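Local structure of staphylococcal enterotoxin A (1ESF) at residues Gly182-His187 with Met224-Tyr229; Lys147-Val152 with Thr218-Asn223. The protein acts as a superantigen, binding MHC class II molecules, in part through a zinc ion, and T-cell receptors to activate the host immune system, and causes food poisoning. One frame throughout, in Å; residues are numbered along the deposited sequence.

Both contacts belong to the beta-grasp domain, and their centres lie 14 Å apart. Their segments alternate along the chain: 147-152 leads into helix 152-167, strand 181-187 follows, and then strands 218-220 and 225-231 come one after the other, the first pairing back to 149-151 and the second to 181-187. Contact 1 lies within the mixed sheet and carries the metal site, whereas contact 2 is a separate two-stranded antiparallel pair at the start of the helix. Phe-186, on the face turned from the cadmium ligands, packs on Ile-219 and Val-152, and Met-224 packs on Ile-219, so apolar contacts join the metal-bearing sheet to the small pair.

Contact 1. Residues Gly182-His187 with Met224-Tyr229. With CD (cadmium ion), chain C.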
loop_
_atom_site.group_PDB
_atom_site.type_symbol
_atom_site.label_atom_id
_atom_site.label_comp_id
_atom_site.label_asym_id
_atom_site.label_seq_id
_atom_site.Cartn_x
_atom_site.Cartn_y
_atom_site.Cartn_z
ATOM N N GLY A 182 -11.838 -0.169 -10.947
ATOM C CA GLY A 182 -12.020 -0.514 -9.553
ATOM C C GLY A 182 -11.594 0.590 -8.624
ATOM O O GLY A 182 -10.756 1.403 -8.983
ATOM N N LEU A 183 -12.134 0.572 -7.412
ATOM C CA LEU A 183 -11.830 1.584 -6.411
ATOM C C LEU A 183 -11.728 0.904 -5.078
ATOM O O LEU A 183 -12.534 -0.003 -4.813
ATOM C CB LEU A 183 -12.984 2.608 -6.345
ATOM C CG LEU A 183 -12.811 3.775 -5.386
ATOM C CD1 LEU A 183 -11.722 4.680 -5.874
ATOM C CD2 LEU A 183 -14.141 4.504 -5.299
ATOM N N ILE A 184 -10.703 1.247 -4.282
ATOM C CA ILE A 184 -10.609 0.710 -2.931
ATOM C C ILE A 184 -10.795 1.909 -1.966
ATOM O O ILE A 184 -10.241 2.985 -2.196
ATOM C CB ILE A 184 -9.310 -0.082 -2.651
ATOM C CG1 ILE A 184 -9.432 -0.777 -1.289
ATOM C CG2 ILE A 184 -8.057 0.808 -2.841
ATOM C CD1 ILE A 184 -8.378 -1.891 -1.067
ATOM N N VAL A 185 -11.674 1.744 -0.989
ATOM C CA VAL A 185 -11.941 2.775 0.012
ATOM C C VAL A 185 -11.713 2.242 1.426
ATOM O O VAL A 185 -12.259 1.200 1.798
ATOM C CB VAL A 185 -13.400 3.294 -0.048
ATOM C CG1 VAL A 185 -13.625 4.427 1.014
ATOM C CG2 VAL A 185 -13.733 3.821 -1.456
ATOM N N PHE A 186 -10.882 2.946 2.209
ATOM C CA PHE A 186 -10.596 2.593 3.615
ATOM C C PHE A 186 -11.601 3.451 4.388
ATOM O O PHE A 186 -11.433 4.655 4.595
ATOM C CB PHE A 186 -9.149 2.929 3.957
ATOM C CG PHE A 186 -8.160 2.215 3.075
ATOM C CD1 PHE A 186 -7.830 2.735 1.836
ATOM C CD2 PHE A 186 -7.702 0.944 3.419
ATOM C CE1 PHE A 186 -7.072 1.975 0.918
ATOM C CE2 PHE A 186 -6.961 0.178 2.542
ATOM C CZ PHE A 186 -6.639 0.694 1.268
ATOM N N HIS A 187 -12.720 2.834 4.702
ATOM C CA HIS A 187 -13.790 3.563 5.326
ATOM C C HIS A 187 -13.710 3.722 6.839
ATOM O O HIS A 187 -14.183 2.889 7.603
ATOM C CB HIS A 187 -15.111 2.979 4.876
ATOM C CG HIS A 187 -16.261 3.894 5.103
ATOM N ND1 HIS A 187 -17.549 3.554 4.773
ATOM C CD2 HIS A 187 -16.333 5.109 5.691
ATOM C CE1 HIS A 187 -18.374 4.512 5.169
ATOM N NE2 HIS A 187 -17.659 5.468 5.725
ATOM N N MET A 224 -13.236 0.555 11.515
ATOM C CA MET A 224 -13.180 0.853 10.099
ATOM C C MET A 224 -13.234 -0.468 9.360
ATOM O O MET A 224 -13.126 -1.541 9.955
ATOM C CB MET A 224 -11.929 1.632 9.735
ATOM C CG MET A 224 -10.691 0.827 9.870
ATOM S SD MET A 224 -10.090 0.223 8.308
ATOM C CE MET A 224 -8.480 0.165 8.782
ATOM N N HIS A 225 -13.539 -0.353 8.075
ATOM C CA HIS A 225 -13.647 -1.481 7.170
ATOM C C HIS A 225 -13.237 -0.955 5.790
ATOM O O HIS A 225 -13.056 0.257 5.568
ATOM C CB HIS A 225 -15.072 -2.049 7.169
ATOM C CG HIS A 225 -16.101 -1.069 6.719
ATOM N ND1 HIS A 225 -16.845 -0.312 7.595
ATOM C CD2 HIS A 225 -16.531 -0.737 5.486
ATOM C CE1 HIS A 225 -17.693 0.439 6.927
ATOM N NE2 HIS A 225 -17.529 0.193 5.644
ATOM N N ILE A 226 -13.074 -1.892 4.871
ATOM C CA ILE A 226 -12.644 -1.582 3.532
ATOM C C ILE A 226 -13.820 -1.875 2.597
ATOM O O ILE A 226 -14.517 -2.861 2.802
ATOM C CB ILE A 226 -11.408 -2.509 3.199
ATOM C CG1 ILE A 226 -10.171 -2.140 4.072
ATOM C CG2 ILE A 226 -11.074 -2.498 1.703
ATOM C CD1 ILE A 226 -9.019 -3.088 3.907
ATOM N N ASP A 227 -14.096 -0.955 1.662
ATOM C CA ASP A 227 -15.114 -1.154 0.617
ATOM C C ASP A 227 -14.381 -1.263 -0.689
ATOM O O ASP A 227 -13.545 -0.412 -1.004
ATOM C CB ASP A 227 -16.042 0.025 0.516
ATOM C CG ASP A 227 -16.777 0.251 1.768
ATOM O OD1 ASP A 227 -17.407 -0.694 2.278
ATOM O OD2 ASP A 227 -16.731 1.386 2.237
ATOM N N ILE A 228 -14.648 -2.317 -1.439
ATOM C CA ILE A 228 -13.977 -2.510 -2.738
ATOM C C ILE A 228 -15.055 -2.596 -3.829
ATOM O O ILE A 228 -16.013 -3.347 -3.665
ATOM C CB ILE A 228 -13.057 -3.812 -2.794
ATOM C CG1 ILE A 228 -11.954 -3.742 -1.697
ATOM C CG2 ILE A 228 -12.462 -3.965 -4.222
ATOM C CD1 ILE A 228 -11.047 -4.974 -1.583
ATOM N N TYR A 229 -14.917 -1.764 -4.868
ATOM C CA TYR A 229 -15.846 -1.693 -6.021
ATOM C C TYR A 229 -15.102 -2.112 -7.327
ATOM O O TYR A 229 -14.168 -1.424 -7.779
ATOM C CB TYR A 229 -16.406 -0.254 -6.174
ATOM C CG TYR A 229 -17.030 0.324 -4.914
ATOM C CD1 TYR A 229 -18.352 -0.016 -4.529
ATOM C CD2 TYR A 229 -16.303 1.165 -4.085
ATOM C CE1 TYR A 229 -18.923 0.470 -3.338
ATOM C CE2 TYR A 229 -16.858 1.643 -2.894
ATOM C CZ TYR A 229 -18.154 1.286 -2.523
ATOM O OH TYR A 229 -18.628 1.648 -1.274
HETATM CD CD CD C . -18.441 1.505 3.945
#
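Met-224 leads into the strand with its CB 3.3 Å from His-187 O. At His-225 the backbone O takes the N-H of His-187 and the N returns a weak bond to His-187 O; the imidazole swings toward the neighbouring strand, its CG between backbone N and carbonyl carbon (chi1 61°). One face of this ring is covered by His-187 CB, and the two imidazoles, planes 64° apart, converge on a cadmium ion through His-225 NE2 at 2.3 Å and His-187 ND1 at 2.4 Å. Ile-226 turns to the other face, where its CG1 lies 4.0 Å from Phe-186 CD2 and its CG2 packs on Ile-184. Asp-227 exchanges two backbone hydrogen bonds with Val-185; its OD2 binds the cadmium at 2.4 Å, and Asn-128 ND2, bonded to OD1, helps fix the carboxylate's rotation. Ile-228 sets CG1 alongside Ile-184 CG1. Tyr-229 closes the pairing with two backbone bonds to Leu-183; its ring edge meets Val-185 CG2, and its OH is hydrogen-bonded to the backbone N of Glu-2. Ser-1 N and OG complete the shell of the cadmium, which occupies the zinc site of His-187, His-225 and Asp-227 on adjacent antiparallel strands, needed for MHC class II interaction.

Contact 2. Residues Lys147-Val152 with Thr218-Asn223; sequences KKNVTV and TINSEN
Ser-221 meets the first segment through both its hydroxyl and its backbone amide. OG, placed between the backbone N and carbonyl carbon (chi1 63°), donates to Lys-147 O at 2.8 Å, approaching in the carbonyl plane, while Ser-221 N reaches Lys-148 O at 3.1 Å, tilted 29° out of that carbonyl's plane. Further along, Val-150 and Ile-219 form a hydrogen-bonded antiparallel pair, each giving its N-H to the other's O. Val-150 O also lies 3.3 Å from Thr-218 CA, a CA-H contact. Asn-220 ND2 comes within 3.1 Å of Lys-148 O, at an angle too poor for a hydrogen bond, and sits close to the lysine's aliphatic chain; its OD1 takes a weak bond from Glu-222 N. On the same face, Asn-149 CB packs on Thr-218 CG2 at 3.7 Å. On the face of Val-150 and Ile-219, Val-150 CG1 touches Ser-221 CB; from the start of the helix the Val-152 side chain crosses that of Ile-219 at about a right angle. Asn-117 ND2 serves Asn-149 O, and Thr-145 OG1 bonds Lys-147 N. Backbone polarity is thus met partly across the pair and partly by neighbouring loops and strands. Thr-151 OG1, as N-cap, and Lys-147 NZ, by salt bridge, tie the first segment to Glu-154 in helix 152-167, Thr-218 OG1 bonds Asn-216 O in the preceding loop, and Ser-221 OG joins the two segments.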
loop_
_atom_site.group_PDB
_atom_site.type_symbol
_atom_site.label_atom_id
_atom_site.label_comp_id
_atom_site.label_asym_id
_atom_site.label_seq_id
_atom_site.Cartn_x
_atom_site.Cartn_y
_atom_site.Cartn_z
ATOM N N LYS A 147 -1.630 -3.318 14.758
ATOM C CA LYS A 147 -1.300 -1.974 15.127
ATOM C C LYS A 147 -2.563 -1.230 15.401
ATOM O O LYS A 147 -3.579 -1.480 14.782
ATOM C CB LYS A 147 -0.525 -1.275 14.001
ATOM C CG LYS A 147 0.724 -1.953 13.623
ATOM C CD LYS A 147 1.467 -1.256 12.497
ATOM C CE LYS A 147 2.848 -1.964 12.164
ATOM N NZ LYS A 147 2.822 -3.317 11.508
ATOM N N LYS A 148 -2.480 -0.269 16.306
ATOM C CA LYS A 148 -3.602 0.542 16.630
ATOM C C LYS A 148 -3.698 1.648 15.568
ATOM O O LYS A 148 -4.794 1.983 15.122
ATOM C CB LYS A 148 -3.417 1.088 18.031
ATOM C CG LYS A 148 -4.614 1.832 18.451
ATOM C CD LYS A 148 -4.223 3.193 19.057
ATOM C CE LYS A 148 -5.462 4.017 19.510
ATOM N NZ LYS A 148 -5.169 5.154 20.466
ATOM N N ASN A 149 -2.554 2.209 15.159
ATOM C CA ASN A 149 -2.493 3.241 14.110
ATOM C C ASN A 149 -1.663 2.586 13.080
ATOM O O ASN A 149 -0.515 2.311 13.301
ATOM C CB ASN A 149 -1.842 4.492 14.613
ATOM C CG ASN A 149 -2.671 5.153 15.710
ATOM O OD1 ASN A 149 -3.758 5.697 15.449
ATOM N ND2 ASN A 149 -2.228 5.002 16.958
ATOM N N VAL A 150 -2.275 2.287 11.949
ATOM C CA VAL A 150 -1.621 1.514 10.911
ATOM C C VAL A 150 -1.533 2.320 9.614
ATOM O O VAL A 150 -2.375 3.207 9.363
ATOM C CB VAL A 150 -2.448 0.147 10.769
ATOM C CG1 VAL A 150 -3.884 0.423 10.380
ATOM C CG2 VAL A 150 -1.858 -0.815 9.787
ATOM N N THR A 151 -0.511 2.068 8.799
ATOM C CA THR A 151 -0.430 2.779 7.521
ATOM C C THR A 151 -1.454 2.176 6.554
ATOM O O THR A 151 -1.748 0.994 6.612
ATOM C CB THR A 151 0.960 2.706 6.773
ATOM O OG1 THR A 151 1.329 1.335 6.526
ATOM C CG2 THR A 151 2.030 3.391 7.533
ATOM N N VAL A 152 -2.048 3.030 5.723
ATOM C CA VAL A 152 -2.943 2.616 4.660
ATOM C C VAL A 152 -2.154 1.648 3.776
ATOM O O VAL A 152 -2.701 0.656 3.367
ATOM C CB VAL A 152 -3.368 3.820 3.831
ATOM C CG1 VAL A 152 -4.080 3.338 2.509
ATOM C CG2 VAL A 152 -4.292 4.707 4.680
ATOM N N THR A 218 -1.681 7.314 7.830
ATOM C CA THR A 218 -1.910 6.404 8.948
ATOM C C THR A 218 -3.338 6.631 9.438
ATOM O O THR A 218 -3.837 7.774 9.445
ATOM C CB THR A 218 -0.863 6.758 10.063
ATOM O OG1 THR A 218 0.446 6.431 9.597
ATOM C CG2 THR A 218 -1.089 6.019 11.319
ATOM N N ILE A 219 -4.016 5.530 9.761
ATOM C CA ILE A 219 -5.408 5.549 10.243
ATOM C C ILE A 219 -5.590 4.657 11.466
ATOM O O ILE A 219 -4.774 3.785 11.769
ATOM C CB ILE A 219 -6.452 5.069 9.141
ATOM C CG1 ILE A 219 -6.093 3.664 8.634
ATOM C CG2 ILE A 219 -6.497 6.063 7.963
ATOM C CD1 ILE A 219 -7.152 3.005 7.743
ATOM N N ASN A 220 -6.643 4.914 12.213
ATOM C CA ASN A 220 -6.941 4.035 13.339
ATOM C C ASN A 220 -7.691 2.779 12.797
ATOM O O ASN A 220 -8.690 2.910 12.067
ATOM C CB ASN A 220 -7.750 4.761 14.424
ATOM C CG ASN A 220 -7.776 3.983 15.728
ATOM O OD1 ASN A 220 -8.743 3.277 16.011
ATOM N ND2 ASN A 220 -6.672 4.041 16.488
ATOM N N SER A 221 -7.149 1.596 13.100
ATOM C CA SER A 221 -7.658 0.308 12.632
ATOM C C SER A 221 -8.968 -0.171 13.247
ATOM O O SER A 221 -9.656 -1.055 12.715
ATOM C CB SER A 221 -6.592 -0.767 12.826
ATOM O OG SER A 221 -6.288 -0.941 14.197
ATOM N N GLU A 222 -9.287 0.357 14.414
ATOM C CA GLU A 222 -10.518 -0.018 15.087
ATOM C C GLU A 222 -11.693 0.815 14.526
ATOM O O GLU A 222 -11.553 2.033 14.234
ATOM C CB GLU A 222 -10.331 0.187 16.607
ATOM C CG GLU A 222 -10.587 -1.094 17.440
ATOM C CD GLU A 222 -10.234 -0.958 18.947
ATOM O OE1 GLU A 222 -10.429 0.141 19.561
ATOM O OE2 GLU A 222 -9.772 -1.985 19.520
ATOM N N ASN A 223 -12.814 0.146 14.267
ATOM C CA ASN A 223 -14.020 0.847 13.776
ATOM C C ASN A 223 -14.017 1.264 12.316
ATOM O O ASN A 223 -14.694 2.237 11.925
ATOM C CB ASN A 223 -14.304 2.100 14.617
ATOM C CG ASN A 223 -15.747 2.271 14.912
ATOM O OD1 ASN A 223 -16.615 2.098 14.047
ATOM N ND2 ASN A 223 -16.033 2.564 16.157
#